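Local structure of beta-methylmalyl-CoA dehydratase (Chloroflexus aurantiacus, 4E3E) at residues 120-125 with 145-150; 267-272 with 347-352. The protein catalyses the reversible dehydration of (2R,3S)-beta-methylmalyl-CoA to mesaconyl-CoA, a step of the glyoxylate assimilation cycle that regenerates acetyl-CoA and yields pyruvate. All blocks are in the same frame, centred on the assembly; numbering follows the deposited sequence.

Interaction 1: residues 120-125 with 145-150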
# COMPACT_ATOMS: atom_id res chain seq x y z
N GLY A 120 -27.34 25.42 21.04
CA GLY A 120 -28.42 24.86 20.22
C GLY A 120 -28.07 24.54 18.77
O GLY A 120 -28.95 24.19 17.98
N LYS A 121 -26.79 24.67 18.41
CA LYS A 121 -26.32 24.44 17.03
C LYS A 121 -25.79 23.03 16.81
O LYS A 121 -25.74 22.54 15.68
CB LYS A 121 -25.26 25.47 16.63
CG LYS A 121 -25.77 26.91 16.66
CD LYS A 121 -24.99 27.80 15.71
CE LYS A 121 -25.70 29.13 15.54
NZ LYS A 121 -25.00 29.98 14.55
N THR A 122 -25.39 22.38 17.90
CA THR A 122 -24.85 21.03 17.87
C THR A 122 -25.39 20.21 19.04
O THR A 122 -26.10 20.74 19.91
CB THR A 122 -23.32 21.03 17.97
OG1 THR A 122 -22.94 21.75 19.15
CG2 THR A 122 -22.68 21.68 16.74
N GLY A 123 -25.05 18.93 19.07
CA GLY A 123 -25.40 18.05 20.18
C GLY A 123 -24.44 16.89 20.30
O GLY A 123 -23.75 16.52 19.34
N VAL A 124 -24.41 16.30 21.49
CA VAL A 124 -23.55 15.16 21.78
C VAL A 124 -24.36 13.87 21.73
O VAL A 124 -25.40 13.76 22.37
CB VAL A 124 -22.93 15.31 23.19
CG1 VAL A 124 -22.07 14.09 23.55
CG2 VAL A 124 -22.14 16.61 23.29
N VAL A 125 -23.87 12.90 20.97
CA VAL A 125 -24.51 11.58 20.91
C VAL A 125 -23.53 10.53 21.41
O VAL A 125 -22.35 10.53 21.03
CB VAL A 125 -25.07 11.28 19.49
CG1 VAL A 125 -24.08 11.65 18.41
CG2 VAL A 125 -25.54 9.82 19.32
N TRP A 145 -18.39 9.10 22.12
CA TRP A 145 -19.33 10.19 21.98
C TRP A 145 -18.77 11.25 21.09
O TRP A 145 -17.57 11.48 21.08
CB TRP A 145 -19.85 10.71 23.33
CG TRP A 145 -18.82 11.17 24.33
CD1 TRP A 145 -18.52 12.48 24.70
CD2 TRP A 145 -17.93 10.34 25.17
NE1 TRP A 145 -17.54 12.52 25.66
CE2 TRP A 145 -17.14 11.27 25.99
CE3 TRP A 145 -17.73 8.96 25.31
CZ2 TRP A 145 -16.18 10.83 26.89
CZ3 TRP A 145 -16.76 8.52 26.23
CH2 TRP A 145 -16.00 9.44 27.00
N VAL A 146 -19.66 11.84 20.30
CA VAL A 146 -19.30 12.75 19.21
C VAL A 146 -20.17 14.00 19.26
O VAL A 146 -21.35 13.93 19.63
CB VAL A 146 -19.45 12.09 17.81
CG1 VAL A 146 -18.36 11.06 17.58
CG2 VAL A 146 -20.79 11.39 17.67
N MSE A 147 -19.60 15.13 18.87
CA MSE A 147 -20.37 16.35 18.76
C MSE A 147 -20.83 16.41 17.33
O MSE A 147 -20.00 16.46 16.41
CB MSE A 147 -19.45 17.52 19.07
CG MSE A 147 -20.33 18.77 19.03
SE MSE A 147 -19.17 20.27 19.51
CE MSE A 147 -19.29 20.13 21.48
N VAL A 148 -22.14 16.40 17.14
CA VAL A 148 -22.73 16.35 15.79
C VAL A 148 -23.53 17.60 15.47
O VAL A 148 -24.27 18.13 16.33
CB VAL A 148 -23.63 15.10 15.61
CG1 VAL A 148 -24.13 14.97 14.17
CG2 VAL A 148 -22.88 13.85 16.02
N ARG A 149 -23.40 18.08 14.23
CA ARG A 149 -24.18 19.20 13.74
C ARG A 149 -25.67 18.91 13.75
O ARG A 149 -26.11 17.79 13.45
CB ARG A 149 -23.79 19.53 12.30
CG ARG A 149 -22.42 20.14 12.12
CD ARG A 149 -22.22 20.49 10.65
NE ARG A 149 -20.82 20.82 10.38
CZ ARG A 149 -19.91 19.95 9.96
NH1 ARG A 149 -20.23 18.68 9.72
NH2 ARG A 149 -18.67 20.35 9.75
N LYS A 150 -26.45 19.93 14.08
CA LYS A 150 -27.87 19.91 13.81
C LYS A 150 -28.04 20.42 12.39
O LYS A 150 -27.37 21.37 11.98
CB LYS A 150 -28.62 20.81 14.78
CG LYS A 150 -28.83 20.20 16.15
CD LYS A 150 -29.55 21.14 17.10
CE LYS A 150 -31.03 21.29 16.75
NZ LYS A 150 -31.76 22.12 17.76

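Interaction 2: residues 267-272 with 347-352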
# COMPACT_ATOMS: atom_id res chain seq x y z
N ASN A 267 7.63 -5.49 24.95
CA ASN A 267 6.93 -6.70 25.42
C ASN A 267 5.44 -6.50 25.71
O ASN A 267 4.75 -7.44 26.12
CB ASN A 267 7.66 -7.36 26.60
CG ASN A 267 8.92 -8.09 26.15
OD1 ASN A 267 10.00 -7.90 26.72
ND2 ASN A 267 8.79 -8.91 25.13
N ALA A 268 4.94 -5.27 25.48
CA ALA A 268 3.51 -5.00 25.55
C ALA A 268 2.87 -5.58 24.30
O ALA A 268 2.54 -4.86 23.35
CB ALA A 268 3.22 -3.50 25.67
N LEU A 269 2.69 -6.89 24.31
CA LEU A 269 2.44 -7.64 23.08
C LEU A 269 1.16 -7.27 22.34
O LEU A 269 1.12 -7.33 21.10
CB LEU A 269 2.48 -9.14 23.34
CG LEU A 269 3.90 -9.67 23.56
CD1 LEU A 269 3.81 -11.17 23.61
CD2 LEU A 269 4.90 -9.17 22.49
N SER A 270 0.13 -6.89 23.09
CA SER A 270 -1.15 -6.53 22.49
C SER A 270 -1.92 -5.62 23.41
O SER A 270 -1.69 -5.61 24.63
CB SER A 270 -1.98 -7.78 22.19
OG SER A 270 -2.40 -8.41 23.39
N ILE A 271 -2.84 -4.86 22.82
CA ILE A 271 -3.73 -4.00 23.55
C ILE A 271 -5.00 -4.77 23.85
O ILE A 271 -5.64 -5.32 22.94
CB ILE A 271 -4.08 -2.72 22.75
CG1 ILE A 271 -2.81 -1.87 22.56
CG2 ILE A 271 -5.21 -1.97 23.45
CD1 ILE A 271 -2.97 -0.70 21.59
N ALA A 272 -5.35 -4.83 25.13
CA ALA A 272 -6.52 -5.60 25.56
C ALA A 272 -7.73 -4.72 25.85
O ALA A 272 -8.87 -5.21 25.88
CB ALA A 272 -6.17 -6.46 26.76
N LEU A 347 -1.24 -6.18 27.61
CA LEU A 347 -0.83 -7.42 28.26
C LEU A 347 0.67 -7.56 28.05
O LEU A 347 1.18 -7.24 26.97
CB LEU A 347 -1.57 -8.62 27.65
CG LEU A 347 -3.10 -8.60 27.62
CD1 LEU A 347 -3.64 -9.82 26.89
CD2 LEU A 347 -3.69 -8.51 29.02
N MSE A 348 1.39 -8.02 29.08
CA MSE A 348 2.84 -8.24 28.99
C MSE A 348 3.23 -9.52 29.71
O MSE A 348 2.75 -9.77 30.81
CB MSE A 348 3.55 -7.03 29.61
CG MSE A 348 5.07 -7.21 29.59
SE MSE A 348 6.00 -5.55 30.13
CE MSE A 348 5.52 -4.19 28.76
N PRO A 349 4.13 -10.33 29.11
CA PRO A 349 4.60 -11.52 29.80
C PRO A 349 5.24 -11.18 31.14
O PRO A 349 5.86 -10.12 31.30
CB PRO A 349 5.66 -12.08 28.86
CG PRO A 349 5.31 -11.54 27.53
CD PRO A 349 4.77 -10.17 27.79
N ARG A 350 5.07 -12.08 32.10
CA ARG A 350 5.69 -11.97 33.43
C ARG A 350 6.92 -12.88 33.57
O ARG A 350 7.04 -13.88 32.86
CB ARG A 350 4.69 -12.33 34.51
CG ARG A 350 3.54 -11.34 34.64
CD ARG A 350 2.57 -11.76 35.73
NE ARG A 350 3.22 -12.05 37.01
CZ ARG A 350 2.57 -12.20 38.17
NH1 ARG A 350 1.25 -12.08 38.23
NH2 ARG A 350 3.26 -12.46 39.27
N ARG A 351 7.82 -12.53 34.48
CA ARG A 351 8.97 -13.40 34.74
C ARG A 351 8.53 -14.70 35.42
O ARG A 351 7.64 -14.69 36.28
CB ARG A 351 10.04 -12.68 35.56
CG ARG A 351 11.36 -13.43 35.59
CD ARG A 351 12.53 -12.50 35.87
NE ARG A 351 12.81 -11.63 34.74
CZ ARG A 351 12.64 -10.31 34.75
NH1 ARG A 351 12.20 -9.69 35.84
NH2 ARG A 351 12.94 -9.63 33.66
N GLY A 352 9.14 -15.81 35.02
CA GLY A 352 8.76 -17.12 35.53
C GLY A 352 9.87 -17.77 36.32
O GLY A 352 10.05 -17.47 37.50

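Interaction 1: residues 120-125 with 145-150
G123 and V148 face each other as a hydrogen-bonded pair of an antiparallel beta hairpin and are joined by two backbone bonds. V148 N reaches G123 O at 2.7 Å with an almost straight N-H...O angle of 177°, while G123 N returns to V148 O. V125 and V146 repeat the pattern two residues on. Between them V124 and M147 form a non-hydrogen-bonded pair, where V124 CA makes a CA-H...O contact with V146 O (3.3 Å).

The apolar contacts differ in tightness. On the face of V125, V146 and V148, CG1 of V125 sits between its backbone N and carbonyl carbon (chi1 45°) and is pressed against V146 CG2 at 3.4 Å and V148 CG2 at 3.5 Å, both tighter than usual van der Waals contact; V111 and L114 of strand 104-116 also touch V125. Beside V124 and M147 the contacts are looser: V124 CG1 lies alongside W145 CB at 4.0 Å, and the side chains of M147 and T122 cross obliquely, M147 CG lying 3.9 Å from T122 CB.

The polar side-chain contacts lie where the strands end. K150 N donates to K121 O, and the lysine chain passes G120 O with CD at 3.2 Å; a bend at chi3 (73°) then turns CE, and NZ adds a weak bond to the same oxygen. NZ also bonds A155 O, Q116 OE1 and P153 O. An alanine in place of K150 would probably leave these oxygens without their ammonium partner and open a gap beside G120 O.

V146 also touches N87, a substrate-binding residue by similarity, on the neighbouring strand 84-95. The chemistry thus implies a hairpin zipped by backbone bonds, tightly packed on its valine face, and closed by a buried lysine whose charge is probably stabilised by the oxygens around it.

Interaction 2: residues 267-272 with 347-352
L347 and A272 form the apolar centre of this contact: the methyl CB of A272 lies against the leucine's branch point, 3.8 Å from L347 CG, and almost as near to CD2. The other branch, CD1, meets OG of S270 at 4.0 Å. I307 of the adjoining strand 307-318 also packs on L347.

Further along strand 338-349, M348 and P349 cover the turn that leads into strand 270-278. The selenomethionine M348 carries CG anti to its backbone N (chi1 178°) and bends at chi3, bringing its terminal methyl CE to 3.9 Å from A268 CB and to 3.5 Å from A268 N. Its CG passes N267 O, and L310 and L265 adjoin the same side chain. P349 sets its CD 3.2 Å from N267 O, with CG in looser touch with L269 CD1.

Outside these carbons comes the polar edge. L347 N donates to S270 O at 3.1 Å, with an N-H...O angle of 165° and the donor nearly along the C=O axis. Next to the inverse gamma turn centred on A268, L269 N reaches L347 O through a bent, weak bond, 127° at the hydrogen, and A268 CA adds a CA-H...O contact to the same oxygen. S270 OG bonds Y178 OH, and I271 O is taken by OG of S65, a substrate-binding residue by similarity.

The chemistry implies that the turn between helix 250-265 and strand 270-278 meets the end of strand 338-349 mainly through carbon contacts, with a single strong backbone bond, L347 N to S270 O, among them.

Overall arrangement
Both interactions belong to one long antiparallel sheet of this HotDog-clan protein, on opposite sides of the chain's centre; their own centres are 39 Å apart, and their nearest atoms about 16 Å. Interaction 1 joins consecutive strands, those of one hairpin, and is only partly buried. Interaction 2 is buried and brings together the turn before strand 270-278, with the strand's first residues, and strand 338-349, its neighbour in the sheet but distant along the chain. Five full-strength backbone bonds and close valine packing hold the first; the second has one such bond, one weak bond and scattered carbon contacts. Strand 84-95 lies between them in the strand order, pairing with strand 138-149 and strand 270-278.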